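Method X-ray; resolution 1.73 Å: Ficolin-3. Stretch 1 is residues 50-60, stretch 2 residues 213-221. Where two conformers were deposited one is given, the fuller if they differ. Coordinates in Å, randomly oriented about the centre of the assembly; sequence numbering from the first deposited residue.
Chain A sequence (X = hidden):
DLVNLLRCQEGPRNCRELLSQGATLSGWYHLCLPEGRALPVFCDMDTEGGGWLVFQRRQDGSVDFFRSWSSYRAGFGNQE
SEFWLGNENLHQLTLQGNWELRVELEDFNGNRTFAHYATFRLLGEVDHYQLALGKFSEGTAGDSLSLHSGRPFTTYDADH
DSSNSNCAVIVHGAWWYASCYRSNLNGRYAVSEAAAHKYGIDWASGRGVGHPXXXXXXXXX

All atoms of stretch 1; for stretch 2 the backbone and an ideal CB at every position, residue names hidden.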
# COMPACT_ATOMS: atom_id res chain seq x y z
N GLY A 50 -1.51 19.87 -4.17
CA GLY A 50 -0.98 18.99 -3.12
C GLY A 50 -1.11 19.56 -1.72
O GLY A 50 -1.44 20.74 -1.54
N GLY A 51 -0.84 18.72 -0.73
CA GLY A 51 -0.90 19.12 0.68
C GLY A 51 -2.22 18.79 1.37
O GLY A 51 -2.54 19.36 2.42
N TRP A 52 -2.97 17.86 0.79
CA TRP A 52 -4.28 17.48 1.33
C TRP A 52 -4.22 16.29 2.28
O TRP A 52 -3.65 15.26 1.95
CB TRP A 52 -5.24 17.12 0.20
CG TRP A 52 -5.56 18.24 -0.74
CD1 TRP A 52 -4.93 18.53 -1.91
CD2 TRP A 52 -6.62 19.18 -0.60
NE1 TRP A 52 -5.52 19.61 -2.50
CE2 TRP A 52 -6.57 20.03 -1.72
CE3 TRP A 52 -7.61 19.39 0.36
CZ2 TRP A 52 -7.46 21.08 -1.91
CZ3 TRP A 52 -8.50 20.45 0.18
CH2 TRP A 52 -8.42 21.27 -0.95
N LEU A 53 -4.84 16.43 3.45
CA LEU A 53 -4.94 15.33 4.39
C LEU A 53 -6.24 14.60 4.09
O LEU A 53 -7.33 15.14 4.29
CB LEU A 53 -4.94 15.86 5.83
CG LEU A 53 -4.60 14.90 6.97
CD1 LEU A 53 -4.39 15.71 8.26
CD2 LEU A 53 -5.70 13.83 7.13
N VAL A 54 -6.14 13.36 3.61
CA VAL A 54 -7.31 12.58 3.25
C VAL A 54 -7.79 11.83 4.48
O VAL A 54 -7.07 10.97 5.00
CB VAL A 54 -7.00 11.57 2.14
CG1 VAL A 54 -8.26 10.76 1.75
CG2 VAL A 54 -6.40 12.31 0.92
N PHE A 55 -9.01 12.14 4.93
CA PHE A 55 -9.48 11.54 6.18
C PHE A 55 -10.57 10.49 6.00
O PHE A 55 -10.95 9.82 6.96
CB PHE A 55 -9.90 12.60 7.22
CG PHE A 55 -11.13 13.43 6.84
CD1 PHE A 55 -12.41 13.01 7.20
CD2 PHE A 55 -10.98 14.65 6.19
CE1 PHE A 55 -13.54 13.78 6.86
CE2 PHE A 55 -12.10 15.43 5.86
CZ PHE A 55 -13.38 14.99 6.21
N GLN A 56 -11.11 10.39 4.78
CA GLN A 56 -12.12 9.36 4.47
C GLN A 56 -11.93 8.91 3.03
O GLN A 56 -11.61 9.72 2.16
CB GLN A 56 -13.54 9.91 4.66
CG GLN A 56 -14.66 8.84 4.58
CD GLN A 56 -15.38 8.78 3.23
OE1 GLN A 56 -14.84 9.15 2.19
NE2 GLN A 56 -16.61 8.29 3.26
N ARG A 57 -12.11 7.62 2.77
CA ARG A 57 -11.95 7.13 1.42
C ARG A 57 -12.84 5.90 1.26
O ARG A 57 -12.83 5.02 2.11
CB ARG A 57 -10.47 6.78 1.18
CG ARG A 57 -10.10 6.41 -0.23
CD ARG A 57 -8.58 6.54 -0.42
NE ARG A 57 -7.83 5.48 0.27
CZ ARG A 57 -6.51 5.36 0.23
NH1 ARG A 57 -5.78 6.24 -0.44
NH2 ARG A 57 -5.91 4.37 0.87
N ARG A 58 -13.62 5.90 0.18
CA ARG A 58 -14.43 4.73 -0.25
C ARG A 58 -13.97 4.32 -1.64
O ARG A 58 -13.70 5.18 -2.47
CB ARG A 58 -15.91 5.11 -0.32
CG ARG A 58 -16.52 5.64 0.97
CD ARG A 58 -16.27 4.74 2.17
NE ARG A 58 -17.07 3.50 2.18
CZ ARG A 58 -18.37 3.42 2.47
NH1 ARG A 58 -19.09 4.52 2.73
NH2 ARG A 58 -18.97 2.23 2.47
N GLN A 59 -13.88 3.01 -1.91
CA GLN A 59 -13.24 2.53 -3.14
C GLN A 59 -13.78 1.20 -3.66
O GLN A 59 -13.83 0.99 -4.87
CB GLN A 59 -11.73 2.33 -2.91
CG GLN A 59 -10.99 3.51 -2.34
CD GLN A 59 -9.51 3.42 -2.54
OE1 GLN A 59 -8.85 4.41 -2.84
NE2 GLN A 59 -8.96 2.21 -2.39
N ASP A 60 -14.13 0.28 -2.76
CA ASP A 60 -14.41 -1.10 -3.18
C ASP A 60 -15.37 -1.87 -2.29
O ASP A 60 -15.73 -3.01 -2.59
CB ASP A 60 -13.09 -1.87 -3.35
CG ASP A 60 -12.24 -1.91 -2.08
OD1 ASP A 60 -11.06 -2.31 -2.17
OD2 ASP A 60 -12.72 -1.55 -1.00
N UNK A 213 -22.16 6.50 -5.51
CA UNK A 213 -20.87 6.67 -6.15
C UNK A 213 -19.97 5.45 -5.92
O UNK A 213 -20.12 4.75 -4.93
CB UNK A 213 -20.19 7.94 -5.63
N UNK A 214 -19.05 5.24 -6.85
CA UNK A 214 -18.09 4.14 -6.83
C UNK A 214 -16.90 4.44 -5.92
O UNK A 214 -16.40 3.55 -5.21
CB UNK A 214 -17.60 3.85 -8.25
N UNK A 215 -16.45 5.69 -5.95
CA UNK A 215 -15.29 6.13 -5.16
C UNK A 215 -15.55 7.50 -4.56
O UNK A 215 -16.05 8.40 -5.24
CB UNK A 215 -14.03 6.16 -6.02
N UNK A 216 -15.18 7.68 -3.30
CA UNK A 216 -15.33 8.97 -2.64
C UNK A 216 -14.07 9.26 -1.85
O UNK A 216 -13.46 8.34 -1.32
CB UNK A 216 -16.56 8.99 -1.73
N UNK A 217 -13.68 10.53 -1.74
CA UNK A 217 -12.65 10.91 -0.76
C UNK A 217 -13.07 12.20 -0.10
O UNK A 217 -13.71 13.02 -0.74
CB UNK A 217 -11.28 11.06 -1.41
N UNK A 218 -12.72 12.37 1.18
CA UNK A 218 -12.89 13.66 1.85
C UNK A 218 -11.54 14.11 2.37
O UNK A 218 -10.82 13.32 3.00
CB UNK A 218 -13.91 13.57 2.99
N UNK A 219 -11.18 15.37 2.13
CA UNK A 219 -9.81 15.77 2.40
C UNK A 219 -9.72 17.23 2.86
O UNK A 219 -10.58 18.04 2.52
CB UNK A 219 -8.95 15.56 1.15
N UNK A 220 -8.68 17.53 3.64
CA UNK A 220 -8.48 18.85 4.23
C UNK A 220 -7.13 19.46 3.88
O UNK A 220 -6.11 18.76 3.80
CB UNK A 220 -8.62 18.76 5.75
N UNK A 221 -7.12 20.78 3.72
CA UNK A 221 -5.85 21.47 3.53
C UNK A 221 -5.87 22.86 4.15
O UNK A 221 -6.80 23.65 3.94
OXT UNK A 221 -4.95 23.23 4.88
CB UNK A 221 -5.52 21.57 2.04

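The last segment of the chain runs antiparallel to the strand 52-58, and the register slips by one residue at a beta bulge around Phe55. Position 213 lies beyond the reach of stretch 1, which therefore sets no preference there; the residue is Tyr213. At position 214 the CA-to-CB bond points sideways and nothing of stretch 1 comes within 5.5 Å of the ideal CB, so almost any side chain would fit. It is Arg214, extended through chi1 and chi2 (both t).

Position 215 also points sideways, its ideal CB 3.7 Å from Arg58 O and 4.7 Å from Gln59 CA. A long side chain could run along Gln59, and a polar end would suit the amide. The residue is Arg215, whose guanidinium carries Gln59 CB over one face and brings NH2 to 3.3 Å from Gln59 OE1.

Position 216 pairs with Arg58 through two backbone hydrogen bonds, Arg58 N to the O of 216 (2.9 Å) and the N of 216 to Arg58 O (3.0 Å). Its ideal CB lies on the face of Gln56 and Arg58, 4.2 Å from Arg58 CB, and its phi/psi of -137/147 is typical of a strand. A beta-branched residue such as valine, isoleucine or threonine would suit. It is Val216, with CG1 3.7 Å from Gln56 OE1.

Position 217 turns to the other face, its ideal CB 4.4 Å from Val54 CG1 and close to Arg57. A long aliphatic stem could cover these neighbours; the positive charge of Arg57 might seem to favour an acid or a neutral residue. The deposited residue is nevertheless Arg217: its CG lies 4.0 Å from Arg57 CG, and a water accepts hydrogen bonds from both Arg57 NH1 (2.9 Å) and Arg217 NH1 (2.8 Å).

At position 218 the carbonyl O spans the bulge, accepting a hydrogen bond from Phe55 N (2.9 Å) and a weak one from Gln56 N (3.4 Å). The ideal CB sits 3.6 Å from Phe55 CZ, so an apolar side chain, preferably flexible, is expected. Met218 places its CB over the Phe55 ring face, 3.9 Å from the centroid, in a CH-pi contact.

Position 219 points to the face of Val54, with Trp52 CE3 4.1 Å from its ideal CB. Leucine, isoleucine or methionine would all be plausible. Met219 brings CE to 3.4 Å from Trp52 CB and CB to 4.1 Å from Val54 CG2.

Position 220 forms paired hydrogen bonds with Leu53: Leu53 N to the O of 220, 2.7 Å, and the N of 220 to Leu53 O, 2.8 Å. With Phe55 CD2 4.8 Å from the ideal CB, an apolar residue fits. Leu220 sets CG 3.6 Å from Phe55 CE2.

Position 221 points toward stretch 1, its ideal CB 3.5 Å from Trp52 CE3. Beyond the indole, Gly50 O offers an acceptor, so lysine or arginine would suit. Arg221 lays CB over the Trp52 ring in a CH-pi contact, and its NH1 donates to Gly50 O (2.9 Å).

Stretch 2 213-221: YRRVRMMLR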
# COMPACT_ATOMS: atom_id res chain seq x y z
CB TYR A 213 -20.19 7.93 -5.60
CG TYR A 213 -20.96 9.18 -5.95
CD1 TYR A 213 -20.68 9.88 -7.11
CD2 TYR A 213 -21.99 9.64 -5.12
CE1 TYR A 213 -21.39 11.04 -7.44
CE2 TYR A 213 -22.70 10.79 -5.45
CZ TYR A 213 -22.40 11.48 -6.60
OH TYR A 213 -23.11 12.61 -6.93
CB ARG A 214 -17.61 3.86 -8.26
CG ARG A 214 -16.43 2.90 -8.38
CD ARG A 214 -16.10 2.61 -9.84
NE ARG A 214 -17.04 1.67 -10.45
CZ ARG A 214 -17.15 1.45 -11.76
NH1 ARG A 214 -16.37 2.12 -12.61
NH2 ARG A 214 -18.03 0.58 -12.21
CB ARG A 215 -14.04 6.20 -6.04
CG ARG A 215 -13.67 4.89 -6.74
CD ARG A 215 -12.50 5.09 -7.69
NE ARG A 215 -11.32 5.58 -6.99
CZ ARG A 215 -10.32 4.81 -6.56
NH1 ARG A 215 -10.35 3.50 -6.77
NH2 ARG A 215 -9.29 5.35 -5.93
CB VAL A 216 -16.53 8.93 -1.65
CG1 VAL A 216 -16.63 10.24 -0.88
CG2 VAL A 216 -17.84 8.63 -2.39
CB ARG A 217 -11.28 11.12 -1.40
CG ARG A 217 -10.69 9.91 -2.13
CD ARG A 217 -9.20 10.11 -2.38
NE ARG A 217 -8.89 11.24 -3.24
CZ ARG A 217 -7.65 11.66 -3.46
NH1 ARG A 217 -6.64 11.03 -2.88
NH2 ARG A 217 -7.40 12.69 -4.26
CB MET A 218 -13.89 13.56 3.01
CG MET A 218 -15.24 12.91 2.64
SD MET A 218 -16.37 12.73 4.05
CE MET A 218 -16.91 14.42 4.31
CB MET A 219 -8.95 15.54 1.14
CG MET A 219 -9.57 16.08 -0.14
SD MET A 219 -9.16 15.13 -1.66
CE MET A 219 -7.43 15.45 -1.74
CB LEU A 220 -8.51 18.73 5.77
CG LEU A 220 -9.75 18.13 6.40
CD1 LEU A 220 -9.53 18.00 7.91
CD2 LEU A 220 -10.98 18.97 6.09
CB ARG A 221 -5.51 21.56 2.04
CG ARG A 221 -4.22 22.30 1.74
CD ARG A 221 -3.83 22.22 0.27
NE ARG A 221 -4.69 23.03 -0.60
CZ ARG A 221 -4.53 23.12 -1.92
NH1 ARG A 221 -3.55 22.46 -2.51
NH2 ARG A 221 -5.35 23.87 -2.65
O HOH W 1 -6.51 8.25 -2.35
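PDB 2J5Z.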